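Local structure of uncharacterized conserved protein YjbQ/UPF0047 family, ortholog yugU B.subtilis (Clostridium acetobutylicum, 1VMH) at residues 21-24 / 29-32; 34-39 / 116-121; 52-57 / 126-131. The protein is of unknown function but belongs to the YjbQ/UPF0047 family and adopts the YjbQ-like fold in a three-chain assembly. All coordinates share one frame; numbering follows the deposited sequence.

Contact 1: 21-24 / 29-32; sequences LKTS and FIDI
In Thr23 the methyl CG2 stands opposite the carbonyl carbon while OG1 takes the place between the backbone N and that carbon (chi1 66°), and across from it Ile30 swings CG1 beside its own N (chi1 -60°), with CD1 carried out at its end. These rotations bring the two methyl groups to 3.9 Å between Thr23 CG2 and Ile30 CD1, the side chains crossing at about a right angle. A second methyl pair repeats the theme nearer the start of the helix that follows: Leu21 CD1 lies 4.1 Å from Ile32 CG2, again with the chains crosswise. Here the beta-branch of Ile32 itself does the touching.

The two pairs illustrate how the ends of two strands from different sheets, with the residues just beyond them, meet through side chains alone. No hydrogen bond spans the segments, and the nearest CA atoms, those of Thr23 and Ile30, are 8.0 Å apart, too wide for backbone pairing. Thr23 splits its roles between its two branches: the methyl serves this apolar contact, whereas the buried OG1 is hydrogen-bonded to the carboxylate of Glu130 and to the backbone N of Arg135. That polar grip fixes the rotation of the side chain and thereby the position of CG2.

The contact is partly buried. Residues 21-22 end the edge strand 18-22 of the five-stranded sheet, pairing with strand 136-143 through Leu21 and Arg137, while residues 29-31 belong to the edge strand 28-31 of the three-stranded sheet, paired with strand 124-130. Leu21 and Ile32 both lean on Val139 of strand 136-143, Leu21 also reaches Phe128, and Ile32 occupies the N-cap position of helix 33-43.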
loop_
_atom_site.group_PDB
_atom_site.type_symbol
_atom_site.label_atom_id
_atom_site.label_comp_id
_atom_site.label_asym_id
_atom_site.label_seq_id
_atom_site.Cartn_x
_atom_site.Cartn_y
_atom_site.Cartn_z
ATOM N N LEU A 21 21.760 -1.032 -3.230
ATOM C CA LEU A 21 21.436 -2.261 -3.959
ATOM C C LEU A 21 21.734 -2.041 -5.408
ATOM O O LEU A 21 21.361 -1.000 -5.943
ATOM C CB LEU A 21 19.935 -2.560 -3.861
ATOM C CG LEU A 21 19.292 -2.579 -2.487
ATOM C CD1 LEU A 21 17.801 -2.878 -2.597
ATOM C CD2 LEU A 21 19.997 -3.622 -1.596
ATOM N N LYS A 22 22.374 -3.018 -6.054
ATOM C CA LYS A 22 22.579 -3.013 -7.482
ATOM C C LYS A 22 21.594 -4.009 -8.066
ATOM O O LYS A 22 21.632 -5.193 -7.727
ATOM C CB LYS A 22 24.019 -3.450 -7.808
ATOM N N THR A 23 20.641 -3.525 -8.860
ATOM C CA THR A 23 19.668 -4.397 -9.505
ATOM C C THR A 23 20.235 -4.826 -10.854
ATOM O O THR A 23 21.043 -4.109 -11.452
ATOM C CB THR A 23 18.274 -3.721 -9.632
ATOM O OG1 THR A 23 18.324 -2.599 -10.516
ATOM C CG2 THR A 23 17.821 -3.264 -8.230
ATOM N N SER A 24 19.794 -5.985 -11.331
ATOM C CA SER A 24 20.436 -6.619 -12.488
ATOM C C SER A 24 19.528 -6.970 -13.688
ATOM O O SER A 24 20.023 -7.332 -14.749
ATOM C CB SER A 24 21.239 -7.850 -12.030
ATOM O OG SER A 24 20.419 -8.769 -11.354
ATOM N N PHE A 29 12.621 -8.893 -8.090
ATOM C CA PHE A 29 12.311 -8.869 -6.662
ATOM C C PHE A 29 13.617 -9.198 -5.942
ATOM O O PHE A 29 14.238 -10.247 -6.208
ATOM C CB PHE A 29 11.271 -9.908 -6.255
ATOM C CG PHE A 29 9.850 -9.448 -6.343
ATOM C CD1 PHE A 29 9.397 -8.635 -7.381
ATOM C CD2 PHE A 29 8.935 -9.861 -5.373
ATOM C CE1 PHE A 29 8.036 -8.225 -7.419
ATOM C CE2 PHE A 29 7.618 -9.498 -5.445
ATOM C CZ PHE A 29 7.166 -8.692 -6.443
ATOM N N ILE A 30 14.034 -8.346 -5.038
ATOM C CA ILE A 30 15.242 -8.560 -4.230
ATOM C C ILE A 30 14.817 -8.695 -2.757
ATOM O O ILE A 30 14.182 -7.794 -2.185
ATOM C CB ILE A 30 16.258 -7.405 -4.394
ATOM C CG1 ILE A 30 16.683 -7.294 -5.874
ATOM C CG2 ILE A 30 17.448 -7.654 -3.476
ATOM C CD1 ILE A 30 15.901 -6.287 -6.670
ATOM N N ASP A 31 15.152 -9.831 -2.134
ATOM C CA ASP A 31 14.762 -10.099 -0.753
ATOM C C ASP A 31 15.695 -9.346 0.186
ATOM O O ASP A 31 16.870 -9.687 0.302
ATOM C CB ASP A 31 14.859 -11.601 -0.468
ATOM C CG ASP A 31 14.322 -11.971 0.894
ATOM O OD1 ASP A 31 14.285 -11.130 1.794
ATOM O OD2 ASP A 31 14.004 -13.161 1.088
ATOM N N ILE A 32 15.167 -8.305 0.818
ATOM C CA ILE A 32 15.921 -7.449 1.713
ATOM C C ILE A 32 15.602 -7.688 3.174
ATOM O O ILE A 32 15.980 -6.897 4.051
ATOM C CB ILE A 32 15.749 -5.955 1.358
ATOM C CG1 ILE A 32 14.270 -5.520 1.363
ATOM C CG2 ILE A 32 16.351 -5.725 -0.023
ATOM C CD1 ILE A 32 14.060 -4.012 1.285
#

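Contact 2: 34-39 / 116-121; sequences NLVKKA and GKLKLG
Leu118 reaches across to Val36 at a helix-on-sheet contact of the YjbQ-like fold, where helix 33-43 meets the short edge strand 117-118 of the five-stranded antiparallel sheet. From CB, which points toward the helix, the side chain runs to CG, placed beside the backbone N and opposite the carbonyl carbon (chi1 -65°), and there it forks. Both prongs touch Val36: CD2 lies 4.0 Å from Val36 CG1, and CD1 is equally near that same methyl. The valine methyl therefore sits at the fork of the leucine, and the two side chains cross at about a right angle. CD1 goes further than its twin, coming up against the helix backbone beside the next residue.

Of its side chain, Lys37 offers only the root, its CB being 4.3 Å from Leu118 CD1. Beyond that the chain, extended as far as CE, leads away, and its NZ forms a salt bridge with Asp41 one turn on, so the charge stays clear of the apolar patch. Ala50 of strand 48-53 touches both Val36 and Leu118 and thus forms part of the floor beneath them. Lys119, the next residue along and salt-bridged to Glu114, also makes a cation-pi contact with Phe140 of the second subunit. The closest approach between helix and strand is from Leu118 CD1 to the backbone N of Lys37, at 3.8 Å.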
loop_
_atom_site.group_PDB
_atom_site.type_symbol
_atom_site.label_atom_id
_atom_site.label_comp_id
_atom_site.label_asym_id
_atom_site.label_seq_id
_atom_site.Cartn_x
_atom_site.Cartn_y
_atom_site.Cartn_z
ATOM N N ASN A 34 16.917 -9.601 5.437
ATOM C CA ASN A 34 18.052 -9.589 6.361
ATOM C C ASN A 34 18.652 -8.201 6.564
ATOM O O ASN A 34 19.197 -7.921 7.623
ATOM C CB ASN A 34 19.164 -10.553 5.942
ATOM C CG ASN A 34 20.185 -10.752 7.045
ATOM O OD1 ASN A 34 19.832 -11.207 8.156
ATOM N ND2 ASN A 34 21.443 -10.343 6.789
ATOM N N LEU A 35 18.534 -7.324 5.565
ATOM C CA LEU A 35 18.963 -5.936 5.704
ATOM C C LEU A 35 18.085 -5.267 6.734
ATOM O O LEU A 35 18.553 -4.473 7.563
ATOM C CB LEU A 35 18.916 -5.188 4.373
ATOM C CG LEU A 35 19.718 -5.796 3.217
ATOM C CD1 LEU A 35 19.544 -4.924 1.962
ATOM C CD2 LEU A 35 21.169 -6.014 3.533
ATOM N N VAL A 36 16.794 -5.585 6.723
ATOM C CA VAL A 36 15.896 -5.043 7.744
ATOM C C VAL A 36 16.188 -5.652 9.128
ATOM O O VAL A 36 16.260 -4.920 10.127
ATOM C CB VAL A 36 14.419 -5.207 7.303
ATOM C CG1 VAL A 36 13.429 -4.575 8.260
ATOM C CG2 VAL A 36 14.269 -4.612 5.899
ATOM N N LYS A 37 16.440 -6.957 9.192
ATOM C CA LYS A 37 16.781 -7.568 10.490
ATOM C C LYS A 37 18.034 -6.930 11.060
ATOM O O LYS A 37 18.133 -6.693 12.262
ATOM C CB LYS A 37 16.995 -9.064 10.317
ATOM C CG LYS A 37 17.533 -9.753 11.540
ATOM C CD LYS A 37 17.714 -11.217 11.283
ATOM C CE LYS A 37 18.073 -11.975 12.545
ATOM N NZ LYS A 37 19.452 -11.687 12.906
ATOM N N LYS A 38 19.030 -6.694 10.213
ATOM C CA LYS A 38 20.277 -6.059 10.707
ATOM C C LYS A 38 20.001 -4.684 11.303
ATOM O O LYS A 38 20.577 -4.347 12.344
ATOM C CB LYS A 38 21.340 -5.964 9.604
ATOM C CG LYS A 38 21.986 -7.297 9.312
ATOM C CD LYS A 38 22.863 -7.241 8.081
ATOM C CE LYS A 38 24.046 -6.341 8.292
ATOM N NZ LYS A 38 25.085 -6.431 7.185
ATOM N N ALA A 39 19.147 -3.890 10.673
ATOM C CA ALA A 39 18.789 -2.601 11.222
ATOM C C ALA A 39 18.084 -2.728 12.582
ATOM O O ALA A 39 18.391 -1.999 13.505
ATOM C CB ALA A 39 17.919 -1.860 10.264
ATOM N N GLY A 116 12.403 -8.324 19.815
ATOM C CA GLY A 116 13.613 -8.051 19.065
ATOM C C GLY A 116 13.692 -8.723 17.702
ATOM O O GLY A 116 14.776 -8.751 17.123
ATOM N N LYS A 117 12.557 -9.240 17.204
ATOM C CA LYS A 117 12.467 -9.960 15.941
ATOM C C LYS A 117 11.368 -9.368 15.061
ATOM O O LYS A 117 10.322 -8.932 15.548
ATOM C CB LYS A 117 12.147 -11.447 16.179
ATOM C CG LYS A 117 13.246 -12.221 16.926
ATOM C CD LYS A 117 12.731 -13.575 17.423
ATOM C CE LYS A 117 12.231 -13.489 18.876
ATOM N NZ LYS A 117 11.371 -14.657 19.308
ATOM N N LEU A 118 11.595 -9.381 13.760
ATOM C CA LEU A 118 10.535 -8.992 12.806
ATOM C C LEU A 118 9.416 -10.004 12.877
ATOM O O LEU A 118 9.642 -11.204 12.716
ATOM C CB LEU A 118 11.088 -8.956 11.384
ATOM C CG LEU A 118 12.152 -7.892 11.123
ATOM C CD1 LEU A 118 12.853 -8.190 9.787
ATOM C CD2 LEU A 118 11.488 -6.507 11.110
ATOM N N LYS A 119 8.200 -9.519 13.120
ATOM C CA LYS A 119 7.047 -10.395 13.279
ATOM C C LYS A 119 6.435 -10.713 11.923
ATOM O O LYS A 119 5.428 -10.126 11.488
ATOM C CB LYS A 119 6.007 -9.754 14.157
ATOM C CG LYS A 119 5.084 -10.766 14.845
ATOM C CD LYS A 119 4.052 -10.016 15.699
ATOM C CE LYS A 119 2.943 -10.941 16.193
ATOM N NZ LYS A 119 3.514 -12.110 16.910
ATOM N N LEU A 120 7.044 -11.655 11.241
ATOM C CA LEU A 120 6.651 -12.053 9.893
ATOM C C LEU A 120 6.031 -13.440 9.940
ATOM O O LEU A 120 6.380 -14.257 10.809
ATOM C CB LEU A 120 7.872 -12.071 8.948
ATOM C CG LEU A 120 8.446 -10.675 8.655
ATOM C CD1 LEU A 120 9.873 -10.716 8.187
ATOM C CD2 LEU A 120 7.577 -9.967 7.618
ATOM N N GLY A 121 5.154 -13.702 8.976
ATOM C CA GLY A 121 4.530 -15.005 8.861
ATOM C C GLY A 121 5.419 -16.032 8.178
ATOM O O GLY A 121 6.571 -15.768 7.859
#

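Contact 3: 52-57 / 126-131; sequences VFCPHT and IYFTEF
Cys54 and His56 approach the ring of Phe128 at neighbouring corners. Cys54 SG lies 3.8 Å from Phe128 CE2; measured to the ring centroid, the sulfur stands 49° off the ring normal, an oblique sulfur-aromatic contact. His56 arrives differently: its CD2 is 4.1 Å from Phe128 CZ and lies at the edge of the phenyl ring, near its plane, with the two side chains crossing at about a right angle. The ring can be met by both because Phe128 CG is turned opposite the backbone N (chi1 -174°), which carries the aromatic end nearer to the 52-57 segment than its CB direction alone would. Further along, Val52 CG1 and Ile126 CG2 make a looser apolar pair at 4.4 Å.

A second layer holds these groups in place. The backbone N of His56 donates to Cys54 SG at 3.6 Å, with an N-H...S angle of 158°, so the thiol links the bend of its own segment to the aromatic ring. Pro55 CG lies over one face of the imidazole, offset toward the rim, and His56 NE2 is hydrogen-bonded to the backbone N of Lys138. Phe128 is also touched by Ile30, Ala59 and Arg137. Outside the chain, the carbonyl O of Cys54 accepts a hydrogen bond from the side-chain amide of Gln124 of the third subunit, which ties this bend to the subunit interface.

The touching parts run in nearly the same direction, yet no hydrogen bond joins them and the nearest CA atoms, those of Cys54 and Phe128, are 7.7 Å apart. The end of strand 48-53 and the loop that follows it pack on strand 124-130, where the five-stranded sheet meets the three-stranded one in the buried core of the YjbQ-like fold.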
loop_
_atom_site.group_PDB
_atom_site.type_symbol
_atom_site.label_atom_id
_atom_site.label_comp_id
_atom_site.label_asym_id
_atom_site.label_seq_id
_atom_site.Cartn_x
_atom_site.Cartn_y
_atom_site.Cartn_z
ATOM N N VAL A 52 10.336 0.488 5.934
ATOM C CA VAL A 52 11.199 0.255 4.822
ATOM C C VAL A 52 10.692 1.105 3.659
ATOM O O VAL A 52 9.572 0.901 3.236
ATOM C CB VAL A 52 11.179 -1.234 4.409
ATOM C CG1 VAL A 52 12.126 -1.513 3.272
ATOM C CG2 VAL A 52 11.521 -2.120 5.612
ATOM N N PHE A 53 11.467 2.063 3.196
ATOM C CA PHE A 53 11.013 3.083 2.225
ATOM C C PHE A 53 11.892 3.079 0.954
ATOM O O PHE A 53 13.146 3.057 1.050
ATOM C CB PHE A 53 11.064 4.480 2.865
ATOM C CG PHE A 53 10.466 5.586 2.016
ATOM C CD1 PHE A 53 11.244 6.257 1.073
ATOM C CD2 PHE A 53 9.142 5.957 2.166
ATOM C CE1 PHE A 53 10.681 7.260 0.313
ATOM C CE2 PHE A 53 8.600 6.941 1.386
ATOM C CZ PHE A 53 9.347 7.563 0.459
ATOM N N CYS A 54 11.239 3.131 -0.217
ATOM C CA CYS A 54 11.933 3.191 -1.477
ATOM C C CYS A 54 11.889 4.599 -2.039
ATOM O O CYS A 54 10.797 5.088 -2.397
ATOM C CB CYS A 54 11.299 2.217 -2.455
ATOM S SG CYS A 54 11.992 2.295 -4.068
ATOM N N PRO A 55 13.035 5.268 -2.158
ATOM C CA PRO A 55 13.045 6.652 -2.682
ATOM C C PRO A 55 12.972 6.769 -4.203
ATOM O O PRO A 55 13.095 7.907 -4.733
ATOM C CB PRO A 55 14.383 7.188 -2.174
ATOM C CG PRO A 55 15.269 5.977 -2.202
ATOM C CD PRO A 55 14.390 4.813 -1.793
ATOM N N HIS A 56 12.766 5.672 -4.919
ATOM C CA HIS A 56 12.741 5.639 -6.367
ATOM C C HIS A 56 11.316 5.501 -6.872
ATOM O O HIS A 56 10.597 4.626 -6.433
ATOM C CB HIS A 56 13.555 4.440 -6.826
ATOM C CG HIS A 56 14.947 4.450 -6.284
ATOM N ND1 HIS A 56 15.888 5.371 -6.695
ATOM C CD2 HIS A 56 15.567 3.648 -5.384
ATOM C CE1 HIS A 56 17.022 5.146 -6.040
ATOM N NE2 HIS A 56 16.857 4.098 -5.258
ATOM N N THR A 57 10.932 6.310 -7.839
ATOM C CA THR A 57 9.574 6.310 -8.360
ATOM C C THR A 57 9.279 5.190 -9.360
ATOM O O THR A 57 8.139 5.043 -9.759
ATOM C CB THR A 57 9.230 7.650 -8.939
ATOM O OG1 THR A 57 10.140 7.940 -9.988
ATOM C CG2 THR A 57 9.290 8.726 -7.871
ATOM N N ILE A 126 10.444 -9.510 2.921
ATOM C CA ILE A 126 10.356 -8.106 2.525
ATOM C C ILE A 126 11.177 -7.941 1.270
ATOM O O ILE A 126 12.350 -8.362 1.240
ATOM C CB ILE A 126 10.903 -7.182 3.593
ATOM C CG1 ILE A 126 10.219 -7.387 4.950
ATOM C CG2 ILE A 126 10.740 -5.736 3.119
ATOM C CD1 ILE A 126 11.073 -6.936 6.131
ATOM N N TYR A 127 10.576 -7.394 0.205
ATOM C CA TYR A 127 11.191 -7.254 -1.095
ATOM C C TYR A 127 11.262 -5.839 -1.595
ATOM O O TYR A 127 10.306 -5.082 -1.500
ATOM C CB TYR A 127 10.375 -8.017 -2.114
ATOM C CG TYR A 127 10.541 -9.492 -2.094
ATOM C CD1 TYR A 127 11.652 -10.068 -2.678
ATOM C CD2 TYR A 127 9.586 -10.313 -1.551
ATOM C CE1 TYR A 127 11.815 -11.433 -2.707
ATOM C CE2 TYR A 127 9.727 -11.678 -1.605
ATOM C CZ TYR A 127 10.850 -12.222 -2.178
ATOM O OH TYR A 127 11.011 -13.608 -2.252
ATOM N N PHE A 128 12.424 -5.467 -2.112
ATOM C CA PHE A 128 12.549 -4.335 -3.026
ATOM C C PHE A 128 12.103 -4.805 -4.419
ATOM O O PHE A 128 12.618 -5.816 -4.919
ATOM C CB PHE A 128 14.014 -3.924 -3.086
ATOM C CG PHE A 128 14.288 -2.695 -3.879
ATOM C CD1 PHE A 128 14.449 -2.747 -5.225
ATOM C CD2 PHE A 128 14.402 -1.455 -3.262
ATOM C CE1 PHE A 128 14.709 -1.589 -5.969
ATOM C CE2 PHE A 128 14.689 -0.329 -3.999
ATOM C CZ PHE A 128 14.819 -0.391 -5.331
ATOM N N THR A 129 11.122 -4.119 -5.033
ATOM C CA THR A 129 10.564 -4.497 -6.320
ATOM C C THR A 129 11.075 -3.506 -7.386
ATOM O O THR A 129 10.579 -2.372 -7.511
ATOM C CB THR A 129 9.004 -4.562 -6.323
ATOM O OG1 THR A 129 8.463 -3.266 -6.035
ATOM C CG2 THR A 129 8.535 -5.451 -5.154
ATOM N N GLU A 130 12.072 -3.939 -8.159
ATOM C CA GLU A 130 12.623 -3.140 -9.229
ATOM C C GLU A 130 11.753 -3.284 -10.446
ATOM O O GLU A 130 11.521 -4.411 -10.888
ATOM C CB GLU A 130 14.046 -3.613 -9.533
ATOM C CG GLU A 130 14.681 -2.974 -10.779
ATOM C CD GLU A 130 14.934 -1.507 -10.555
ATOM O OE1 GLU A 130 13.994 -0.710 -10.694
ATOM O OE2 GLU A 130 16.088 -1.132 -10.252
ATOM N N PHE A 131 11.354 -2.157 -11.046
ATOM C CA PHE A 131 10.676 -2.169 -12.339
ATOM C C PHE A 131 11.382 -1.454 -13.513
ATOM O O PHE A 131 10.860 -1.471 -14.642
ATOM C CB PHE A 131 9.250 -1.664 -12.187
ATOM C CG PHE A 131 8.434 -2.503 -11.229
ATOM C CD1 PHE A 131 8.140 -3.831 -11.526
ATOM C CD2 PHE A 131 7.990 -1.968 -10.026
ATOM C CE1 PHE A 131 7.381 -4.609 -10.655
ATOM C CE2 PHE A 131 7.235 -2.743 -9.139
ATOM C CZ PHE A 131 6.950 -4.042 -9.444
#

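In the fold
The three contacts touch one another, contact 3 being buried and the other two partly so. Contacts 1 and 3 have centres about 9 Å apart and share the three-stranded sheet, in which 28-31 and 124-130 are neighbours; Ile32 N lies 2.8 Å from Ile126 O, a probable backbone hydrogen bond. Contact 2 sits about 17 Å, centre to centre, from each of the others. It joins contact 3 through Val36 CG2 and Val52 CG2, 3.7 Å apart, and contact 1 through Leu21 and Leu35. Along the chain, contacts 2 and 3 alternate their segments, whereas contact 1 closes before either opens. The bound sodium ion is remote, about 13 Å from the Cys54 side chain.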